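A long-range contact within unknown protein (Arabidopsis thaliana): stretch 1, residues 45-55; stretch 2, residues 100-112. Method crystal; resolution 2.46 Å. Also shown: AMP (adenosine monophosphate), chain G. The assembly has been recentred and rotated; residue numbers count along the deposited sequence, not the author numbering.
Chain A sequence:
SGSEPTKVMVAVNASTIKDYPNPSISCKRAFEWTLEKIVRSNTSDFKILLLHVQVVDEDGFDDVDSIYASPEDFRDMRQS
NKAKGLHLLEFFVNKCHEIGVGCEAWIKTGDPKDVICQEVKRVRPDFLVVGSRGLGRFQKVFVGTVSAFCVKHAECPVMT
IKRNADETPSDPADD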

# COMPACT_ATOMS: atom_id res chain seq x y z
N ASP A 45 -15.47 3.12 9.24
CA ASP A 45 -15.30 2.99 7.80
C ASP A 45 -14.25 1.92 7.45
O ASP A 45 -14.11 1.53 6.30
CB ASP A 45 -15.00 4.37 7.19
CG ASP A 45 -16.27 5.23 7.06
OD1 ASP A 45 -16.81 5.32 5.93
OD2 ASP A 45 -16.74 5.82 8.07
N PHE A 46 -13.55 1.43 8.47
CA PHE A 46 -12.49 0.44 8.30
C PHE A 46 -12.61 -0.71 9.30
O PHE A 46 -13.05 -0.52 10.43
CB PHE A 46 -11.12 1.11 8.43
CG PHE A 46 -10.85 2.12 7.36
CD1 PHE A 46 -11.29 3.44 7.50
CD2 PHE A 46 -10.21 1.75 6.19
CE1 PHE A 46 -11.08 4.36 6.50
CE2 PHE A 46 -10.00 2.66 5.19
CZ PHE A 46 -10.42 3.97 5.34
N LYS A 47 -12.19 -1.89 8.87
CA LYS A 47 -12.07 -3.05 9.73
C LYS A 47 -10.66 -3.64 9.58
O LYS A 47 -10.20 -3.87 8.47
CB LYS A 47 -13.14 -4.09 9.35
CG LYS A 47 -13.08 -5.36 10.17
CD LYS A 47 -14.28 -6.25 9.97
CE LYS A 47 -14.12 -7.50 10.82
NZ LYS A 47 -15.46 -8.08 11.22
N ILE A 48 -9.97 -3.85 10.68
CA ILE A 48 -8.61 -4.30 10.62
C ILE A 48 -8.56 -5.82 10.79
O ILE A 48 -9.16 -6.38 11.73
CB ILE A 48 -7.79 -3.63 11.69
CG1 ILE A 48 -7.98 -2.11 11.58
CG2 ILE A 48 -6.34 -4.06 11.61
CD1 ILE A 48 -7.60 -1.42 10.24
N LEU A 49 -7.88 -6.49 9.86
CA LEU A 49 -7.72 -7.94 9.93
C LEU A 49 -6.24 -8.20 10.24
O LEU A 49 -5.39 -7.96 9.42
CB LEU A 49 -8.18 -8.61 8.63
CG LEU A 49 -9.58 -8.25 8.18
CD1 LEU A 49 -9.81 -8.71 6.79
CD2 LEU A 49 -10.63 -8.89 9.09
N LEU A 50 -5.95 -8.65 11.46
CA LEU A 50 -4.58 -8.80 11.90
C LEU A 50 -4.14 -10.23 11.72
O LEU A 50 -4.71 -11.13 12.31
CB LEU A 50 -4.47 -8.43 13.36
CG LEU A 50 -4.75 -6.98 13.75
CD1 LEU A 50 -5.17 -6.94 15.17
CD2 LEU A 50 -3.43 -6.11 13.52
N LEU A 51 -3.14 -10.43 10.87
CA LEU A 51 -2.63 -11.76 10.65
C LEU A 51 -1.17 -11.89 11.11
O LEU A 51 -0.30 -11.09 10.70
CB LEU A 51 -2.79 -12.14 9.20
CG LEU A 51 -1.98 -13.35 8.75
CD1 LEU A 51 -2.55 -14.67 9.22
CD2 LEU A 51 -1.90 -13.33 7.22
N HIS A 52 -0.92 -12.91 11.93
CA HIS A 52 0.44 -13.30 12.28
C HIS A 52 0.74 -14.63 11.69
O HIS A 52 -0.02 -15.59 11.86
CB HIS A 52 0.63 -13.39 13.79
CG HIS A 52 1.98 -13.90 14.18
ND1 HIS A 52 3.13 -13.17 13.97
CD2 HIS A 52 2.36 -15.06 14.76
CE1 HIS A 52 4.17 -13.86 14.41
NE2 HIS A 52 3.73 -15.00 14.91
N VAL A 53 1.85 -14.74 10.98
CA VAL A 53 2.26 -16.05 10.51
C VAL A 53 3.32 -16.63 11.44
O VAL A 53 4.34 -16.02 11.68
CB VAL A 53 2.69 -16.03 9.05
CG1 VAL A 53 2.92 -17.45 8.52
CG2 VAL A 53 1.60 -15.40 8.24
N GLN A 54 3.04 -17.80 11.97
CA GLN A 54 3.93 -18.47 12.92
C GLN A 54 4.78 -19.55 12.21
O GLN A 54 4.28 -20.31 11.38
CB GLN A 54 3.06 -19.07 14.02
CG GLN A 54 3.76 -19.60 15.22
CD GLN A 54 2.99 -20.78 15.83
OE1 GLN A 54 1.76 -20.76 15.95
NE2 GLN A 54 3.73 -21.81 16.22
N VAL A 55 6.06 -19.58 12.55
CA VAL A 55 7.05 -20.53 11.99
C VAL A 55 6.98 -21.91 12.61
O VAL A 55 6.04 -22.26 13.30
CB VAL A 55 8.44 -20.11 12.40
CG1 VAL A 55 9.38 -21.34 12.44
CG2 VAL A 55 8.93 -18.94 11.54
N GLY A 100 -11.59 2.22 19.07
CA GLY A 100 -12.90 1.76 18.60
C GLY A 100 -12.99 1.24 17.16
O GLY A 100 -14.09 1.22 16.59
N VAL A 101 -11.87 0.82 16.58
CA VAL A 101 -11.88 0.20 15.26
C VAL A 101 -12.15 -1.30 15.41
O VAL A 101 -11.44 -1.98 16.17
CB VAL A 101 -10.47 0.29 14.56
CG1 VAL A 101 -10.57 -0.02 13.08
CG2 VAL A 101 -9.83 1.65 14.76
N GLY A 102 -13.13 -1.82 14.67
CA GLY A 102 -13.39 -3.25 14.63
C GLY A 102 -12.15 -3.97 14.09
O GLY A 102 -11.44 -3.47 13.20
N CYS A 103 -11.87 -5.14 14.66
CA CYS A 103 -10.77 -5.96 14.21
C CYS A 103 -11.04 -7.44 14.35
O CYS A 103 -11.89 -7.87 15.13
CB CYS A 103 -9.47 -5.59 14.94
SG CYS A 103 -9.50 -5.87 16.69
N GLU A 104 -10.29 -8.22 13.59
CA GLU A 104 -10.23 -9.65 13.71
C GLU A 104 -8.78 -10.03 13.67
O GLU A 104 -8.03 -9.54 12.83
CB GLU A 104 -10.95 -10.31 12.56
CG GLU A 104 -12.43 -10.14 12.66
CD GLU A 104 -13.20 -11.14 11.81
OE1 GLU A 104 -12.73 -11.54 10.71
OE2 GLU A 104 -14.29 -11.53 12.25
N ALA A 105 -8.36 -10.91 14.56
CA ALA A 105 -6.95 -11.27 14.59
C ALA A 105 -6.82 -12.76 14.69
O ALA A 105 -7.54 -13.40 15.45
CB ALA A 105 -6.24 -10.59 15.75
N TRP A 106 -5.90 -13.33 13.91
CA TRP A 106 -5.66 -14.76 13.99
C TRP A 106 -4.26 -15.12 13.53
O TRP A 106 -3.51 -14.27 13.00
CB TRP A 106 -6.70 -15.51 13.18
CG TRP A 106 -6.51 -15.34 11.75
CD1 TRP A 106 -5.91 -16.21 10.90
CD2 TRP A 106 -6.91 -14.22 10.97
NE1 TRP A 106 -5.90 -15.69 9.65
CE2 TRP A 106 -6.52 -14.48 9.65
CE3 TRP A 106 -7.58 -13.02 11.25
CZ2 TRP A 106 -6.77 -13.58 8.58
CZ3 TRP A 106 -7.85 -12.13 10.20
CH2 TRP A 106 -7.42 -12.42 8.88
N ILE A 107 -3.94 -16.39 13.74
CA ILE A 107 -2.64 -16.93 13.44
C ILE A 107 -2.79 -18.03 12.40
O ILE A 107 -3.71 -18.83 12.48
CB ILE A 107 -2.01 -17.48 14.73
CG1 ILE A 107 -1.73 -16.30 15.68
CG2 ILE A 107 -0.73 -18.28 14.40
CD1 ILE A 107 -1.25 -16.64 17.08
N LYS A 108 -1.89 -18.03 11.42
CA LYS A 108 -1.73 -19.13 10.50
C LYS A 108 -0.30 -19.63 10.60
O LYS A 108 0.58 -18.91 11.07
CB LYS A 108 -2.06 -18.66 9.08
CG LYS A 108 -3.55 -18.40 8.85
CD LYS A 108 -4.34 -19.71 8.72
CE LYS A 108 -5.82 -19.44 8.59
NZ LYS A 108 -6.62 -20.72 8.70
N THR A 109 -0.06 -20.86 10.17
CA THR A 109 1.28 -21.43 10.25
C THR A 109 1.88 -21.61 8.85
O THR A 109 1.16 -21.85 7.88
CB THR A 109 1.22 -22.79 11.04
OG1 THR A 109 0.65 -22.56 12.34
CG2 THR A 109 2.60 -23.44 11.22
N GLY A 110 3.21 -21.49 8.76
CA GLY A 110 3.92 -21.83 7.53
C GLY A 110 4.90 -20.74 7.17
O GLY A 110 5.31 -19.96 8.05
N ASP A 111 5.28 -20.67 5.90
CA ASP A 111 6.16 -19.59 5.44
C ASP A 111 5.38 -18.26 5.37
O ASP A 111 4.38 -18.16 4.64
CB ASP A 111 6.85 -19.93 4.11
CG ASP A 111 7.62 -18.73 3.54
OD1 ASP A 111 8.05 -17.84 4.33
OD2 ASP A 111 7.77 -18.64 2.31
N PRO A 112 5.81 -17.26 6.16
CA PRO A 112 5.06 -16.00 6.25
C PRO A 112 4.64 -15.36 4.92
O PRO A 112 3.47 -15.02 4.77
CB PRO A 112 5.98 -15.08 7.08
CG PRO A 112 6.75 -16.03 7.92
CD PRO A 112 6.99 -17.25 7.04
P AMP G . 10.33 -7.22 5.23
O1P AMP G . 10.62 -8.57 5.57
O2P AMP G . 11.15 -6.21 5.95
O3P AMP G . 10.21 -6.89 3.82
O5' AMP G . 8.86 -6.88 5.75
C5' AMP G . 8.58 -6.89 7.13
C4' AMP G . 7.08 -6.99 7.24
O4' AMP G . 6.59 -8.29 6.77
C3' AMP G . 6.60 -6.88 8.66
O3' AMP G . 6.50 -5.46 8.98
C2' AMP G . 5.22 -7.51 8.54
O2' AMP G . 4.30 -6.52 8.06
C1' AMP G . 5.42 -8.61 7.50
N9 AMP G . 5.80 -9.85 8.20
C8 AMP G . 7.05 -10.34 8.40
N7 AMP G . 6.96 -11.49 9.09
C5 AMP G . 5.67 -11.75 9.28
C6 AMP G . 4.95 -12.78 9.90
N6 AMP G . 5.53 -13.82 10.47
N1 AMP G . 3.62 -12.71 9.91
C2 AMP G . 2.96 -11.70 9.38
N3 AMP G . 3.59 -10.70 8.78
C4 AMP G . 4.94 -10.71 8.72

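Strand 46-54 and the strand ending at T109 lie side by side in parallel, their N-to-C directions only 13° apart and their axes approaching to 4.5 Å. The pairing runs one for one, from I48 beside C103 to Q54 beside T109. Within it the even residues of stretch 1 do the bonding, each through both its N and its O. I48 N donates to G102 O at 2.9 Å and I48 O accepts from E104 N at 2.8 Å; L50 N reaches E104 O at 2.6 Å and L50 O takes W106 N at 3.0 Å. The ladder continues through H52, whose N and O meet W106 O and K108 N, each at 3.1 Å, and closes where Q54 N donates to K108 O at 2.8 Å and Q54 O receives G110 N at 3.1 Å. CA-H...O contacts fill the gaps, such as C103 CA to I48 O at 3.0 Å.

The odd residues of stretch 1 turn their own N and O away from stretch 2; V53 spends its pair on the adenine of AMP: V53 N donates to AMP N1 at 2.9 Å, and AMP N6 donates to V53 O at 2.8 Å.

Side chains alternate between two faces. On the face of I48, L50, H52 and Q54, L50 CB packs on A105 CB at 3.7 Å; I48 also gathers V101 from just before the pairing, with I48 CG1 and V101 CG1 3.7 Å apart. The edge of the H52 ring faces I107 CG1.

The other face carries L49, L51 and V53 opposite E104, W106 and K108. W106, at chi1 p, brings its ring back over the neighbouring strand: L49 CB sits at the ring edge, 3.9 Å from W106 CZ3, and L51 CD1 lies 4.0 Å from W106 CE2. This broad indole spans two leucines, while its NE1 finds a hydrogen bond elsewhere in the structure. Nearer the start, the extended K47 brings the end of its chain to E104, K47 CE to E104 CG being 3.6 Å, and ends in a long salt bridge, K47 NZ to E104 OE2 at 3.8 Å. Charge and aliphatic length both suit this more open position.

At the far end G110 takes a phi of 133°, where a CB would jam against the preceding carbonyl, so glycine fits the turn. D111 then occupies the N-cap position and P112 begins the helix, its CB 4.0 Å from V53 CB. Branched V53 and rigid P112 thus make a compact apolar contact beside the adenine. In all, the contact buries 1005 Å².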